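Local coordinates for protein probable 3-hydroxybutyryl-CoA dehydrogenase (Escherichia coli, PDB 3MOG) that catalyses the NAD-dependent oxidation of 3-hydroxyadipyl-CoA to 3-oxoadipyl-CoA, a step in the breakdown of phenylacetate, at residues C[13-18]-C[143-148]; C[85-90]-C[115-120]; C[214-219]-C[228-233]; C[414-419]-C[429-434]. One frame throughout, in Å; residues are numbered along the deposited sequence.

Contact 1 (C[13-18]-C[143-148]); sequences SGTMGA and FFNPAP
Met16 reaches Phe143, Phe144, Asn145 and Ala147 through a bent side chain: CG stands beside the backbone N, anti to the carbonyl carbon (chi1 -69°), and two further bends at chi2 and chi3 carry the methyl end into the turn of 143-148. Its sulphur lies against Asn145, with Met16 SD 3.8 Å from Asn145 CB. The terminal methyl goes deeper. Met16 CE sits 3.7 Å from Phe144 C, and it also meets Phe143 CB at 3.9 Å and Ala147 CB at 4.1 Å. One methyl thus touches both backbone and side chains of residues 143-147.

Beside it, Asn145 has CG anti to its backbone N (chi1 -152°), which sets the amide beside Thr15. There Asn145 ND2 lies 3.8 Å from Thr15 CG2, the two side chains crossing at about a right angle in a plain van der Waals touch. No direct hydrogen bond spans the two segments. A water does so instead, donating to Thr15 O at 3.1 Å and accepting from Ala147 N at 2.9 Å.

Gly14 is the N-cap residue of helix 15-26, and together with Gly17 it belongs to a GxGxxG pattern consistent with the dinucleotide-binding turn of a Rossmann fold. The facing loop leaves the sheet after strand 138-143 and leads to strand 152-157. Phe143 and Ala147 also lean on Ile20 one turn further along helix 15-26, while Phe144 packs on Leu152 and Glu154 of strand 152-157.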
loop_
_atom_site.group_PDB
_atom_site.type_symbol
_atom_site.label_atom_id
_atom_site.label_comp_id
_atom_site.label_asym_id
_atom_site.label_seq_id
_atom_site.Cartn_x
_atom_site.Cartn_y
_atom_site.Cartn_z
ATOM N N SER C 13 18.664 -5.221 33.267
ATOM C CA SER C 13 19.089 -6.471 33.887
ATOM C C SER C 13 18.518 -7.712 33.197
ATOM O O SER C 13 18.673 -8.828 33.705
ATOM C CB SER C 13 18.692 -6.477 35.370
ATOM O OG SER C 13 17.278 -6.441 35.519
ATOM N N GLY C 14 17.858 -7.526 32.050
ATOM C CA GLY C 14 17.350 -8.647 31.248
ATOM C C GLY C 14 18.459 -9.439 30.557
ATOM O O GLY C 14 19.648 -9.217 30.823
ATOM N N THR C 15 18.077 -10.352 29.659
ATOM C CA THR C 15 19.050 -11.220 28.979
ATOM C C THR C 15 20.112 -10.420 28.251
ATOM O O THR C 15 21.297 -10.724 28.361
ATOM C CB THR C 15 18.404 -12.183 27.937
ATOM O OG1 THR C 15 17.144 -12.655 28.414
ATOM C CG2 THR C 15 19.318 -13.373 27.688
ATOM N N MET C 16 19.678 -9.405 27.507
ATOM C CA MET C 16 20.604 -8.607 26.709
ATOM C C MET C 16 21.531 -7.763 27.580
ATOM O O MET C 16 22.733 -7.817 27.401
ATOM C CB MET C 16 19.895 -7.802 25.604
ATOM C CG MET C 16 19.303 -8.660 24.436
ATOM S SD MET C 16 20.367 -10.003 23.809
ATOM C CE MET C 16 21.619 -9.030 22.980
ATOM N N GLY C 17 20.984 -7.048 28.563
ATOM C CA GLY C 17 21.805 -6.254 29.483
ATOM C C GLY C 17 22.873 -7.068 30.214
ATOM O O GLY C 17 24.063 -6.701 30.236
ATOM N N ALA C 18 22.449 -8.198 30.767
ATOM C CA ALA C 18 23.322 -9.097 31.512
ATOM C C ALA C 18 24.413 -9.681 30.619
ATOM O O ALA C 18 25.568 -9.785 31.025
ATOM C CB ALA C 18 22.489 -10.218 32.138
ATOM N N PHE C 143 23.610 -5.629 19.676
ATOM C CA PHE C 143 24.137 -6.981 19.873
ATOM C C PHE C 143 23.058 -8.010 19.567
ATOM O O PHE C 143 21.884 -7.674 19.459
ATOM C CB PHE C 143 24.567 -7.172 21.339
ATOM C CG PHE C 143 25.747 -6.331 21.762
ATOM C CD1 PHE C 143 25.587 -4.991 22.095
ATOM C CD2 PHE C 143 27.009 -6.899 21.865
ATOM C CE1 PHE C 143 26.658 -4.224 22.509
ATOM C CE2 PHE C 143 28.100 -6.141 22.276
ATOM C CZ PHE C 143 27.932 -4.801 22.588
ATOM N N PHE C 144 23.446 -9.274 19.477
ATOM C CA PHE C 144 22.488 -10.337 19.174
ATOM C C PHE C 144 22.493 -11.387 20.290
ATOM O O PHE C 144 23.537 -11.651 20.869
ATOM C CB PHE C 144 22.805 -10.952 17.794
ATOM C CG PHE C 144 22.505 -10.021 16.627
ATOM C CD1 PHE C 144 23.360 -8.957 16.311
ATOM C CD2 PHE C 144 21.357 -10.197 15.861
ATOM C CE1 PHE C 144 23.075 -8.084 15.266
ATOM C CE2 PHE C 144 21.067 -9.323 14.809
ATOM C CZ PHE C 144 21.939 -8.271 14.507
ATOM N N ASN C 145 21.317 -11.939 20.606
ATOM C CA ASN C 145 21.126 -13.001 21.611
ATOM C C ASN C 145 21.733 -14.359 21.213
ATOM O O ASN C 145 21.443 -14.870 20.130
ATOM C CB ASN C 145 19.624 -13.189 21.837
ATOM C CG ASN C 145 19.270 -13.700 23.232
ATOM O OD1 ASN C 145 18.094 -13.751 23.582
ATOM N ND2 ASN C 145 20.263 -14.052 24.029
ATOM N N PRO C 146 22.579 -14.955 22.086
ATOM C CA PRO C 146 23.123 -14.375 23.319
ATOM C C PRO C 146 24.381 -13.567 23.068
ATOM O O PRO C 146 25.299 -14.027 22.378
ATOM C CB PRO C 146 23.399 -15.600 24.211
ATOM C CG PRO C 146 22.939 -16.804 23.426
ATOM C CD PRO C 146 22.896 -16.388 21.989
ATOM N N ALA C 147 24.404 -12.357 23.621
ATOM C CA ALA C 147 25.545 -11.446 23.454
ATOM C C ALA C 147 26.947 -12.024 23.674
ATOM O O ALA C 147 27.848 -11.671 22.901
ATOM C CB ALA C 147 25.363 -10.168 24.239
ATOM N N PRO C 148 27.151 -12.896 24.705
ATOM C CA PRO C 148 28.507 -13.450 24.841
ATOM C C PRO C 148 28.922 -14.414 23.732
ATOM O O PRO C 148 30.117 -14.584 23.497
ATOM C CB PRO C 148 28.467 -14.186 26.188
ATOM C CG PRO C 148 27.332 -13.598 26.926
ATOM C CD PRO C 148 26.320 -13.246 25.878
HETATM O O HOH W 1 22.956 -11.958 26.110
#

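Contact 2 (C[85-90]-C[115-120]); sequences ADLVIE and LLTTNT
Glu90 and Thr118 lie side by side and point the same way, their ends joined where Thr118 OG1 donates to Glu90 OE1 at 2.7 Å, nearly in line with the carboxylate C-O bond. Glu90 gets there by a bend at chi2 (-79°), which brings its carboxylate up to the neighbouring strand. The other oxygen, OE2, is bound by the backbone N of Ala92. Thr118 OG1 is itself an acceptor for Thr120 N at 3.1 Å, an ST turn at the end of the strand. On this same face Val88 and Leu116 also run alongside each other, with Val88 CG2 3.9 Å from Leu116 CD2.

Strands 87-90 and 115-118 are parallel neighbours, the two strands of a beta-alpha-beta unit in the NAD-binding Rossmann domain. Helix 96-109 makes the crossover and packs on the Glu90 and Leu116 face. Backbone bonds alternate along the pair, from Leu115 N to Asp86 O through to Asn119 N to Glu90 O.

The other face carries Leu87, Ile89, Leu115 and Thr117. Thr117 holds OG1 in the crowded position between its backbone N and carbonyl carbon (chi1 66°), which turns the hydroxyl onto Val88 O at 2.8 Å. That carbonyl is gripped twice, since Thr117 N also donates to Val88 O at 2.7 Å. Ile89 lies alongside the threonine, its CG1 3.4 Å from Thr117 OG1, whereas Leu87 crosses Thr117 at about a right angle and lays CD1 3.7 Å from Leu115 CB. Helix 163-175 covers this face through Leu169 and Leu172.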
loop_
_atom_site.group_PDB
_atom_site.type_symbol
_atom_site.label_atom_id
_atom_site.label_comp_id
_atom_site.label_asym_id
_atom_site.label_seq_id
_atom_site.Cartn_x
_atom_site.Cartn_y
_atom_site.Cartn_z
ATOM N N ALA C 85 31.011 6.805 33.794
ATOM C CA ALA C 85 31.069 5.970 32.580
ATOM C C ALA C 85 31.475 6.740 31.332
ATOM O O ALA C 85 30.993 7.849 31.093
ATOM C CB ALA C 85 29.742 5.278 32.351
ATOM N N ASP C 86 32.369 6.140 30.549
ATOM C CA ASP C 86 32.745 6.647 29.223
ATOM C C ASP C 86 31.783 6.172 28.137
ATOM O O ASP C 86 31.733 6.750 27.045
ATOM C CB ASP C 86 34.143 6.162 28.860
ATOM C CG ASP C 86 35.177 6.554 29.888
ATOM O OD1 ASP C 86 35.199 7.740 30.298
ATOM O OD2 ASP C 86 35.965 5.670 30.280
ATOM N N LEU C 87 31.062 5.088 28.437
ATOM C CA LEU C 87 30.107 4.480 27.520
ATOM C C LEU C 87 28.932 3.945 28.317
ATOM O O LEU C 87 29.103 3.247 29.313
ATOM C CB LEU C 87 30.742 3.342 26.694
ATOM C CG LEU C 87 29.776 2.458 25.880
ATOM C CD1 LEU C 87 29.061 3.242 24.787
ATOM C CD2 LEU C 87 30.430 1.243 25.281
ATOM N N VAL C 88 27.741 4.306 27.868
ATOM C CA VAL C 88 26.523 3.736 28.382
ATOM C C VAL C 88 25.874 2.931 27.267
ATOM O O VAL C 88 25.716 3.426 26.134
ATOM C CB VAL C 88 25.542 4.818 28.867
ATOM C CG1 VAL C 88 24.284 4.174 29.403
ATOM C CG2 VAL C 88 26.178 5.673 29.943
ATOM N N ILE C 89 25.517 1.686 27.584
ATOM C CA ILE C 89 24.762 0.843 26.665
ATOM C C ILE C 89 23.397 0.541 27.291
ATOM O O ILE C 89 23.303 -0.196 28.265
ATOM C CB ILE C 89 25.503 -0.462 26.338
ATOM C CG1 ILE C 89 26.899 -0.166 25.793
ATOM C CG2 ILE C 89 24.716 -1.306 25.324
ATOM C CD1 ILE C 89 27.799 -1.390 25.738
ATOM N N GLU C 90 22.354 1.115 26.711
ATOM C CA GLU C 90 20.986 0.986 27.206
ATOM C C GLU C 90 20.308 -0.232 26.592
ATOM O O GLU C 90 20.293 -0.391 25.383
ATOM C CB GLU C 90 20.207 2.265 26.856
ATOM C CG GLU C 90 18.778 2.312 27.338
ATOM C CD GLU C 90 17.815 1.507 26.475
ATOM O OE1 GLU C 90 17.888 1.596 25.227
ATOM O OE2 GLU C 90 17.000 0.768 27.060
ATOM N N LEU C 115 29.799 8.418 25.433
ATOM C CA LEU C 115 29.018 7.781 24.371
ATOM C C LEU C 115 27.747 7.182 24.962
ATOM O O LEU C 115 27.785 6.499 25.984
ATOM C CB LEU C 115 29.858 6.715 23.664
ATOM C CG LEU C 115 31.335 7.058 23.378
ATOM C CD1 LEU C 115 32.066 5.863 22.793
ATOM C CD2 LEU C 115 31.502 8.275 22.467
ATOM N N LEU C 116 26.616 7.486 24.341
ATOM C CA LEU C 116 25.322 7.052 24.840
ATOM C C LEU C 116 24.677 6.150 23.813
ATOM O O LEU C 116 24.216 6.598 22.772
ATOM C CB LEU C 116 24.414 8.250 25.141
ATOM C CG LEU C 116 24.798 9.247 26.234
ATOM C CD1 LEU C 116 23.701 10.313 26.388
ATOM C CD2 LEU C 116 25.067 8.533 27.543
ATOM N N THR C 117 24.660 4.859 24.081
ATOM C CA THR C 117 24.193 3.955 23.062
ATOM C C THR C 117 23.006 3.144 23.513
ATOM O O THR C 117 22.738 3.015 24.714
ATOM C CB THR C 117 25.310 3.025 22.573
ATOM O OG1 THR C 117 25.699 2.147 23.629
ATOM C CG2 THR C 117 26.518 3.825 22.121
ATOM N N THR C 118 22.287 2.606 22.537
ATOM C CA THR C 118 21.175 1.720 22.822
ATOM C C THR C 118 21.293 0.423 22.027
ATOM O O THR C 118 21.797 0.414 20.895
ATOM C CB THR C 118 19.810 2.410 22.562
ATOM O OG1 THR C 118 18.751 1.458 22.714
ATOM C CG2 THR C 118 19.760 2.995 21.195
ATOM N N ASN C 119 20.843 -0.663 22.646
ATOM C CA ASN C 119 20.828 -1.989 22.035
ATOM C C ASN C 119 19.577 -2.191 21.190
ATOM O O ASN C 119 19.381 -3.259 20.639
ATOM C CB ASN C 119 20.920 -3.083 23.127
ATOM C CG ASN C 119 20.875 -4.513 22.555
ATOM O OD1 ASN C 119 21.562 -4.837 21.587
ATOM N ND2 ASN C 119 20.044 -5.359 23.145
ATOM N N THR C 120 18.726 -1.173 21.083
ATOM C CA THR C 120 17.422 -1.367 20.431
ATOM C C THR C 120 17.506 -1.868 18.990
ATOM O O THR C 120 18.441 -1.525 18.263
ATOM C CB THR C 120 16.521 -0.114 20.471
ATOM O OG1 THR C 120 15.196 -0.493 20.087
ATOM C CG2 THR C 120 17.013 0.980 19.537
#

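Contact 3 (C[214-219]-C[228-233]); sequences EVIDAA and MGPLEL
Asp217 reaches across from helix 213-223 and accepts from amides in the first turn of helix 230-237, a helix-to-helix junction in the C-terminal domain of the 3-hydroxyacyl-CoA dehydrogenase family. Its carboxylate holds two successive backbone N-H groups. Asp217 OD1 accepts from Leu231 N at 2.9 Å, and Asp217 OD2 accepts from Glu232 N, also at 2.9 Å. Both oxygens are met on their syn sides, 18° and 28° out of the carboxylate plane. The pairing fixes the rotation of the carboxylate. The helix start would probably favour its charged form, though the like charge of Glu232 nearby is likely to work the other way. Tyr283 OH is a further partner of OD2. An alanine here would probably leave the amides of Leu231 and Glu232, as well as the Tyr283 hydroxyl, without their acceptor and weaken the hold on the start of the helix.

Leu231 adds the apolar half. Its CD1 comes 3.8 Å from Ile216 CD1, the two side chains crossing obliquely on the flank of the carboxylate.

Helix 196-207 packs on Pro230 through Tyr198 and Ala202. The Glu232 carboxylate stays near that of Asp217, its OE1 4.4 Å from Asp217 OD2, while OE2 forms a salt bridge with Arg289. The backbones come close at Gly229, the N-cap residue, whose CA lies 3.8 Å from Asp217 CB.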
loop_
_atom_site.group_PDB
_atom_site.type_symbol
_atom_site.label_atom_id
_atom_site.label_comp_id
_atom_site.label_asym_id
_atom_site.label_seq_id
_atom_site.Cartn_x
_atom_site.Cartn_y
_atom_site.Cartn_z
ATOM N N GLU C 214 7.692 -29.123 6.697
ATOM C CA GLU C 214 8.905 -29.945 6.821
ATOM C C GLU C 214 9.669 -30.019 5.511
ATOM O O GLU C 214 10.882 -30.124 5.508
ATOM C CB GLU C 214 8.567 -31.398 7.242
ATOM C CG GLU C 214 7.494 -31.556 8.297
ATOM C CD GLU C 214 6.108 -31.751 7.696
ATOM O OE1 GLU C 214 5.905 -32.740 6.954
ATOM O OE2 GLU C 214 5.218 -30.918 7.975
ATOM N N VAL C 215 8.946 -29.995 4.397
ATOM C CA VAL C 215 9.567 -30.092 3.080
ATOM C C VAL C 215 10.221 -28.739 2.708
ATOM O O VAL C 215 11.359 -28.707 2.219
ATOM C CB VAL C 215 8.552 -30.612 2.024
ATOM C CG1 VAL C 215 9.129 -30.571 0.621
ATOM C CG2 VAL C 215 8.131 -32.047 2.361
ATOM N N ILE C 216 9.510 -27.639 2.975
ATOM C CA ILE C 216 10.052 -26.291 2.793
ATOM C C ILE C 216 11.321 -26.109 3.621
ATOM O O ILE C 216 12.343 -25.662 3.093
ATOM C CB ILE C 216 9.033 -25.205 3.198
ATOM C CG1 ILE C 216 7.711 -25.404 2.446
ATOM C CG2 ILE C 216 9.635 -23.815 2.988
ATOM C CD1 ILE C 216 6.561 -24.449 2.858
ATOM N N ASP C 217 11.267 -26.486 4.904
ATOM C CA ASP C 217 12.448 -26.413 5.779
ATOM C C ASP C 217 13.629 -27.287 5.324
ATOM O O ASP C 217 14.797 -26.920 5.508
ATOM C CB ASP C 217 12.087 -26.763 7.225
ATOM C CG ASP C 217 11.315 -25.653 7.932
ATOM O OD1 ASP C 217 11.213 -24.524 7.406
ATOM O OD2 ASP C 217 10.793 -25.919 9.026
ATOM N N ALA C 218 13.322 -28.431 4.719
ATOM C CA ALA C 218 14.365 -29.368 4.297
ATOM C C ALA C 218 15.079 -28.877 3.048
ATOM O O ALA C 218 16.286 -29.029 2.926
ATOM C CB ALA C 218 13.783 -30.760 4.071
ATOM N N ALA C 219 14.319 -28.297 2.124
ATOM C CA ALA C 219 14.885 -27.705 0.923
ATOM C C ALA C 219 15.833 -26.573 1.290
ATOM O O ALA C 219 16.944 -26.501 0.780
ATOM C CB ALA C 219 13.784 -27.197 0.000
ATOM N N MET C 228 19.062 -23.564 9.654
ATOM C CA MET C 228 17.711 -23.981 10.019
ATOM C C MET C 228 16.690 -23.486 8.993
ATOM O O MET C 228 16.807 -22.377 8.479
ATOM C CB MET C 228 17.359 -23.476 11.417
ATOM C CG MET C 228 15.964 -23.884 11.900
ATOM S SD MET C 228 15.881 -24.110 13.678
ATOM C CE MET C 228 17.057 -25.468 13.853
ATOM N N GLY C 229 15.707 -24.326 8.687
ATOM C CA GLY C 229 14.606 -23.961 7.806
ATOM C C GLY C 229 13.810 -22.802 8.376
ATOM O O GLY C 229 13.713 -22.660 9.598
ATOM N N PRO C 230 13.242 -21.963 7.496
ATOM C CA PRO C 230 12.597 -20.729 7.968
ATOM C C PRO C 230 11.416 -20.966 8.923
ATOM O O PRO C 230 11.245 -20.213 9.864
ATOM C CB PRO C 230 12.111 -20.076 6.674
ATOM C CG PRO C 230 11.919 -21.198 5.722
ATOM C CD PRO C 230 13.064 -22.148 6.044
ATOM N N LEU C 231 10.638 -22.024 8.713
ATOM C CA LEU C 231 9.409 -22.206 9.504
ATOM C C LEU C 231 9.729 -22.741 10.903
ATOM O O LEU C 231 9.271 -22.198 11.905
ATOM C CB LEU C 231 8.396 -23.064 8.746
ATOM C CG LEU C 231 7.955 -22.474 7.393
ATOM C CD1 LEU C 231 7.372 -23.535 6.492
ATOM C CD2 LEU C 231 6.950 -21.343 7.573
ATOM N N GLU C 232 10.578 -23.760 10.969
ATOM C CA GLU C 232 11.127 -24.210 12.247
ATOM C C GLU C 232 11.818 -23.078 13.035
ATOM O O GLU C 232 11.615 -22.960 14.244
ATOM C CB GLU C 232 12.083 -25.378 12.037
ATOM C CG GLU C 232 12.567 -25.994 13.337
ATOM C CD GLU C 232 13.428 -27.222 13.138
ATOM O OE1 GLU C 232 13.457 -27.766 12.008
ATOM O OE2 GLU C 232 14.072 -27.640 14.126
ATOM N N LEU C 233 12.618 -22.255 12.355
ATOM C CA LEU C 233 13.257 -21.089 12.979
ATOM C C LEU C 233 12.235 -20.085 13.519
ATOM O O LEU C 233 12.440 -19.527 14.589
ATOM C CB LEU C 233 14.234 -20.395 12.018
ATOM C CG LEU C 233 15.144 -19.275 12.547
ATOM C CD1 LEU C 233 16.175 -19.819 13.516
ATOM C CD2 LEU C 233 15.835 -18.546 11.410
#

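Contact 4 (C[414-419]-C[429-434]); sequences DIDTAM and PLAWGA
Asp416 OD1 accepts from Leu430 N at 2.9 Å through its syn lone pair and receives a second, weak bond from Ala431 N at 3.5 Å. This is an aspartate of one helix, 412-422, accepting from first-turn amides of the next, 429-436, in the second of the chain's two regions of the 3-hydroxyacyl-CoA dehydrogenase C-terminal family. The short helix segments stand steeply to each other, at 106°. Ala431 N is shared between the two carboxylate oxygens, since it also bonds weakly to Asp416 OD2. The strong hold is therefore on Leu430, with the next amide only loosely caught. A negative group at this helix end is likely to be favoured by the helix dipole. An alanine here removes both oxygens and would probably leave Leu430 N without its acceptor.

Apolar contacts lie beside this bond. Leu430 CD1 touches Ile415 CB at 4.0 Å, the pair running at a slant to one another. Pro429 fits against Met419, whose CG is anti to the carbonyl carbon (chi1 -56°) and so meets the ring; the two side chains cross at about a right angle. Helix 390-406 backs the group, Ala401 packing on Ile415 and Pro429, and Leu402 on Leu430. The proline ring touches two partners: Pro429 CG lies 3.7 Å from Met419 CG, and Pro429 CD lies 3.3 Å from Asp416 OD1.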
loop_
_atom_site.group_PDB
_atom_site.type_symbol
_atom_site.label_atom_id
_atom_site.label_comp_id
_atom_site.label_asym_id
_atom_site.label_seq_id
_atom_site.Cartn_x
_atom_site.Cartn_y
_atom_site.Cartn_z
ATOM N N ASP C 414 29.777 -5.018 4.560
ATOM C CA ASP C 414 29.087 -5.071 5.846
ATOM C C ASP C 414 27.744 -5.781 5.776
ATOM O O ASP C 414 27.313 -6.385 6.757
ATOM C CB ASP C 414 28.930 -3.683 6.438
ATOM C CG ASP C 414 30.212 -3.185 7.088
ATOM O OD1 ASP C 414 31.205 -3.964 7.168
ATOM O OD2 ASP C 414 30.216 -2.011 7.516
ATOM N N ILE C 415 27.100 -5.710 4.614
ATOM C CA ILE C 415 25.870 -6.459 4.370
ATOM C C ILE C 415 26.170 -7.964 4.343
ATOM O O ILE C 415 25.471 -8.747 4.984
ATOM C CB ILE C 415 25.147 -5.955 3.084
ATOM C CG1 ILE C 415 24.694 -4.492 3.279
ATOM C CG2 ILE C 415 23.940 -6.842 2.738
ATOM C CD1 ILE C 415 24.100 -3.819 2.037
ATOM N N ASP C 416 27.233 -8.365 3.642
ATOM C CA ASP C 416 27.630 -9.780 3.615
ATOM C C ASP C 416 27.964 -10.285 5.023
ATOM O O ASP C 416 27.445 -11.309 5.461
ATOM C CB ASP C 416 28.814 -10.020 2.665
ATOM C CG ASP C 416 28.413 -10.030 1.191
ATOM O OD1 ASP C 416 27.214 -10.201 0.883
ATOM O OD2 ASP C 416 29.315 -9.866 0.331
ATOM N N THR C 417 28.807 -9.540 5.732
ATOM C CA THR C 417 29.242 -9.916 7.071
ATOM C C THR C 417 28.065 -10.068 8.018
ATOM O O THR C 417 27.952 -11.085 8.705
ATOM C CB THR C 417 30.235 -8.904 7.622
ATOM O OG1 THR C 417 31.387 -8.883 6.772
ATOM C CG2 THR C 417 30.655 -9.267 9.033
ATOM N N ALA C 418 27.167 -9.084 8.010
ATOM C CA ALA C 418 25.975 -9.122 8.851
ATOM C C ALA C 418 25.131 -10.375 8.679
ATOM O O ALA C 418 24.661 -10.957 9.656
ATOM C CB ALA C 418 25.128 -7.872 8.629
ATOM N N MET C 419 24.946 -10.799 7.435
ATOM C CA MET C 419 24.142 -11.969 7.167
ATOM C C MET C 419 24.894 -13.274 7.532
ATOM O O MET C 419 24.277 -14.243 7.982
ATOM C CB MET C 419 23.637 -11.951 5.718
ATOM C CG MET C 419 22.838 -10.678 5.337
ATOM S SD MET C 419 21.772 -9.971 6.615
ATOM C CE MET C 419 20.487 -11.192 6.657
ATOM N N PRO C 429 24.798 -12.357 1.009
ATOM C CA PRO C 429 23.909 -12.358 -0.181
ATOM C C PRO C 429 24.520 -11.753 -1.448
ATOM O O PRO C 429 24.196 -12.190 -2.560
ATOM C CB PRO C 429 22.695 -11.524 0.263
ATOM C CG PRO C 429 22.956 -11.111 1.668
ATOM C CD PRO C 429 24.375 -11.382 2.027
ATOM N N LEU C 430 25.397 -10.766 -1.287
ATOM C CA LEU C 430 26.017 -10.120 -2.438
ATOM C C LEU C 430 27.072 -11.033 -3.050
ATOM O O LEU C 430 27.107 -11.192 -4.270
ATOM C CB LEU C 430 26.578 -8.750 -2.058
ATOM C CG LEU C 430 25.422 -7.898 -1.495
ATOM C CD1 LEU C 430 25.866 -6.689 -0.736
ATOM C CD2 LEU C 430 24.465 -7.491 -2.579
ATOM N N ALA C 431 27.885 -11.661 -2.193
ATOM C CA ALA C 431 28.851 -12.676 -2.624
ATOM C C ALA C 431 28.119 -13.842 -3.238
ATOM O O ALA C 431 28.601 -14.448 -4.186
ATOM C CB ALA C 431 29.698 -13.167 -1.450
ATOM N N TRP C 432 26.953 -14.150 -2.682
ATOM C CA TRP C 432 26.128 -15.227 -3.184
ATOM C C TRP C 432 25.600 -14.934 -4.584
ATOM O O TRP C 432 25.616 -15.814 -5.445
ATOM C CB TRP C 432 24.959 -15.473 -2.240
ATOM C CG TRP C 432 24.528 -16.896 -2.189
ATOM C CD1 TRP C 432 24.865 -17.894 -3.066
ATOM C CD2 TRP C 432 23.652 -17.482 -1.232
ATOM N NE1 TRP C 432 24.269 -19.064 -2.700
ATOM C CE2 TRP C 432 23.510 -18.845 -1.579
ATOM C CE3 TRP C 432 22.984 -16.996 -0.106
ATOM C CZ2 TRP C 432 22.725 -19.731 -0.836
ATOM C CZ3 TRP C 432 22.200 -17.879 0.639
ATOM C CH2 TRP C 432 22.075 -19.231 0.266
ATOM N N GLY C 433 25.147 -13.699 -4.800
ATOM C CA GLY C 433 24.627 -13.254 -6.096
ATOM C C GLY C 433 25.690 -13.284 -7.191
ATOM O O GLY C 433 25.404 -13.668 -8.326
ATOM N N ALA C 434 26.922 -12.906 -6.847
ATOM C CA ALA C 434 28.015 -12.932 -7.799
ATOM C C ALA C 434 28.305 -14.368 -8.229
ATOM O O ALA C 434 28.512 -14.637 -9.414
ATOM C CB ALA C 434 29.259 -12.278 -7.206
#

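In the fold
From the N terminus, the chain enters contact 1 at the start of helix 15-26 and closes that long loop only at 143-148. Contact 2 is nested inside it, pairing strands 87-90 and 115-118 of the same NAD-binding domain. The two touch: Asn119 OD1 of contact 2 probably accepts from Phe143 N of contact 1, and Asn119 ND2 packs on Met16 CB, tying the end of strand 115-118 to the start of helix 15-26. Contacts 3 and 4 follow in series, each closing a short loop between consecutive helices in a separate C-terminal family region. Their centres lie about 21 Å apart, and contacts 2 and 3 sit on opposite sides of the chain's centre.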